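Local coordinates for iron-sulfur cluster assembly protein SufA (Escherichia coli, PDB 2D2A) that binds [2Fe-2S] and [4Fe-4S] clusters and passes the assembled clusters to target proteins such as ferredoxin and aconitase during oxidative stress and iron limitation, at residues 81-86 against 99-104. Sequence-based numbering, arbitrary orientation.
Sequences DSVSEP and KLFVPL
F101 reaches from strand 98-103 to V83 and P86, which lie where strand 75-83 runs out into a loop. The two strands are not neighbours in the four-stranded mixed sheet: strand 63-71 runs between them, sharing backbone hydrogen bonds with both, V83 with G63 and K99 with V64. The contact therefore spans that middle strand through side chains alone, as plain packing away from the cluster-binding C73, C137 and C139. Along F101, CB carries the ring off the strand, and CG, anti to the carbonyl carbon (chi1 -74°), directs it at the other segment. From CG the ring divides. In one branch CD1 lies 3.6 Å from V83 CG1, and CE1 follows at 4.1 Å from the same methyl. In the other CD2 is 4.0 Å from P86 CB, and CE2 sits equally near P86 CB and CG. CZ, at the far end, still comes within 4.2 Å of P86 CG. Both partners approach obliquely from the same side of the ring plane; the V83 side chain crosses that of F101 at about a right angle. A chi1 of 66° sets V83 CG1, rather than CG2, against the ring. L92 of strand 90-95 also touches F101, so the ring links the outer strands of the sheet. With an alanine at F101, V83 CG1 and the P86 ring would probably lose their aromatic partner, and a gap would open between the strand end and strand 98-103. Rings and a methyl make every touch: the contact is purely apolar, consistent with van der Waals packing and burial of apolar surface, without directional polar bonds.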
loop_
_atom_site.group_PDB
_atom_site.type_symbol
_atom_site.label_atom_id
_atom_site.label_comp_id
_atom_site.label_asym_id
_atom_site.label_seq_id
_atom_site.Cartn_x
_atom_site.Cartn_y
_atom_site.Cartn_z
ATOM N N ASP A 81 2.401 -9.205 -9.103
ATOM C CA ASP A 81 3.795 -9.124 -9.491
ATOM C C ASP A 81 3.848 -8.977 -10.911
ATOM O O ASP A 81 2.984 -9.391 -11.686
ATOM C CB ASP A 81 4.778 -10.238 -8.976
ATOM C CG ASP A 81 5.989 -9.587 -8.116
ATOM O OD1 ASP A 81 6.668 -8.367 -8.560
ATOM O OD2 ASP A 81 6.244 -10.231 -7.003
ATOM N N SER A 82 4.911 -8.271 -11.290
ATOM C CA SER A 82 5.365 -8.088 -12.711
ATOM C C SER A 82 5.680 -9.448 -13.219
ATOM O O SER A 82 6.272 -10.299 -12.367
ATOM C CB SER A 82 6.580 -7.354 -12.538
ATOM O OG SER A 82 6.759 -6.787 -13.686
ATOM N N VAL A 83 5.310 -9.802 -14.460
ATOM C CA VAL A 83 5.709 -11.130 -14.975
ATOM C C VAL A 83 6.313 -11.004 -16.277
ATOM O O VAL A 83 5.925 -10.112 -17.034
ATOM C CB VAL A 83 4.438 -12.208 -15.000
ATOM C CG1 VAL A 83 3.382 -11.817 -15.953
ATOM C CG2 VAL A 83 4.721 -13.491 -15.456
ATOM N N SER A 84 7.263 -11.878 -16.635
ATOM C CA SER A 84 7.781 -11.919 -18.126
ATOM C C SER A 84 7.497 -13.225 -18.827
ATOM O O SER A 84 7.098 -13.198 -19.878
ATOM C CB SER A 84 9.279 -11.765 -18.221
ATOM O OG SER A 84 9.621 -10.788 -17.379
ATOM N N GLU A 85 7.627 -14.335 -18.129
ATOM C CA GLU A 85 7.594 -15.738 -18.577
ATOM C C GLU A 85 6.445 -16.339 -17.683
ATOM O O GLU A 85 6.646 -16.713 -16.508
ATOM C CB GLU A 85 9.041 -16.426 -18.295
ATOM C CG GLU A 85 9.219 -18.013 -18.115
ATOM C CD GLU A 85 9.492 -18.627 -16.622
ATOM O OE1 GLU A 85 9.933 -19.804 -16.743
ATOM O OE2 GLU A 85 9.173 -18.096 -15.385
ATOM N N PRO A 86 5.233 -16.388 -18.194
ATOM C CA PRO A 86 4.153 -17.135 -17.522
ATOM C C PRO A 86 4.416 -18.528 -17.277
ATOM O O PRO A 86 4.782 -19.096 -18.181
ATOM C CB PRO A 86 3.053 -17.196 -18.545
ATOM C CG PRO A 86 3.511 -16.507 -19.663
ATOM C CD PRO A 86 4.778 -15.713 -19.438
ATOM N N LYS A 99 -2.477 -7.655 -19.817
ATOM C CA LYS A 99 -2.471 -9.045 -19.232
ATOM C C LYS A 99 -2.340 -9.367 -17.665
ATOM O O LYS A 99 -1.753 -8.774 -16.889
ATOM C CB LYS A 99 -1.541 -9.896 -19.959
ATOM C CG LYS A 99 -1.553 -9.601 -21.480
ATOM C CD LYS A 99 -0.660 -10.529 -22.302
ATOM C CE LYS A 99 -0.207 -10.129 -23.820
ATOM N NZ LYS A 99 0.515 -11.339 -24.377
ATOM N N LEU A 100 -3.187 -10.259 -17.208
ATOM C CA LEU A 100 -3.332 -10.567 -15.810
ATOM C C LEU A 100 -3.296 -12.105 -15.803
ATOM O O LEU A 100 -4.128 -12.802 -16.366
ATOM C CB LEU A 100 -4.614 -10.018 -15.318
ATOM C CG LEU A 100 -4.910 -10.654 -14.018
ATOM C CD1 LEU A 100 -3.894 -10.218 -13.090
ATOM C CD2 LEU A 100 -6.316 -10.280 -13.459
ATOM N N PHE A 101 -2.228 -12.624 -15.344
ATOM C CA PHE A 101 -2.022 -14.059 -15.357
ATOM C C PHE A 101 -2.277 -14.463 -13.980
ATOM O O PHE A 101 -1.897 -13.780 -13.026
ATOM C CB PHE A 101 -0.551 -14.409 -15.679
ATOM C CG PHE A 101 -0.183 -14.194 -17.150
ATOM C CD1 PHE A 101 0.345 -12.989 -17.534
ATOM C CD2 PHE A 101 -0.357 -15.221 -18.098
ATOM C CE1 PHE A 101 0.635 -12.703 -18.843
ATOM C CE2 PHE A 101 -0.192 -14.999 -19.407
ATOM C CZ PHE A 101 0.382 -13.715 -19.823
ATOM N N VAL A 102 -3.043 -15.521 -13.861
ATOM C CA VAL A 102 -3.363 -16.037 -12.519
ATOM C C VAL A 102 -3.084 -17.519 -12.400
ATOM O O VAL A 102 -3.585 -18.264 -13.147
ATOM C CB VAL A 102 -4.821 -15.925 -12.198
ATOM C CG1 VAL A 102 -5.028 -16.399 -10.713
ATOM C CG2 VAL A 102 -5.277 -14.580 -12.372
ATOM N N PRO A 103 -2.280 -17.976 -11.459
ATOM C CA PRO A 103 -2.090 -19.438 -11.330
ATOM C C PRO A 103 -3.347 -20.277 -11.028
ATOM O O PRO A 103 -3.974 -19.943 -10.004
ATOM C CB PRO A 103 -1.062 -19.565 -10.213
ATOM C CG PRO A 103 -0.930 -18.219 -9.497
ATOM C CD PRO A 103 -1.519 -17.188 -10.444
ATOM N N LEU A 104 -3.732 -21.305 -11.792
ATOM C CA LEU A 104 -4.633 -22.317 -11.177
ATOM C C LEU A 104 -4.575 -22.771 -9.729
ATOM O O LEU A 104 -5.623 -22.901 -9.154
ATOM C CB LEU A 104 -4.419 -23.597 -11.887
ATOM C CG LEU A 104 -5.047 -23.798 -13.295
ATOM C CD1 LEU A 104 -4.882 -25.183 -13.812
ATOM C CD2 LEU A 104 -6.470 -23.405 -13.291
#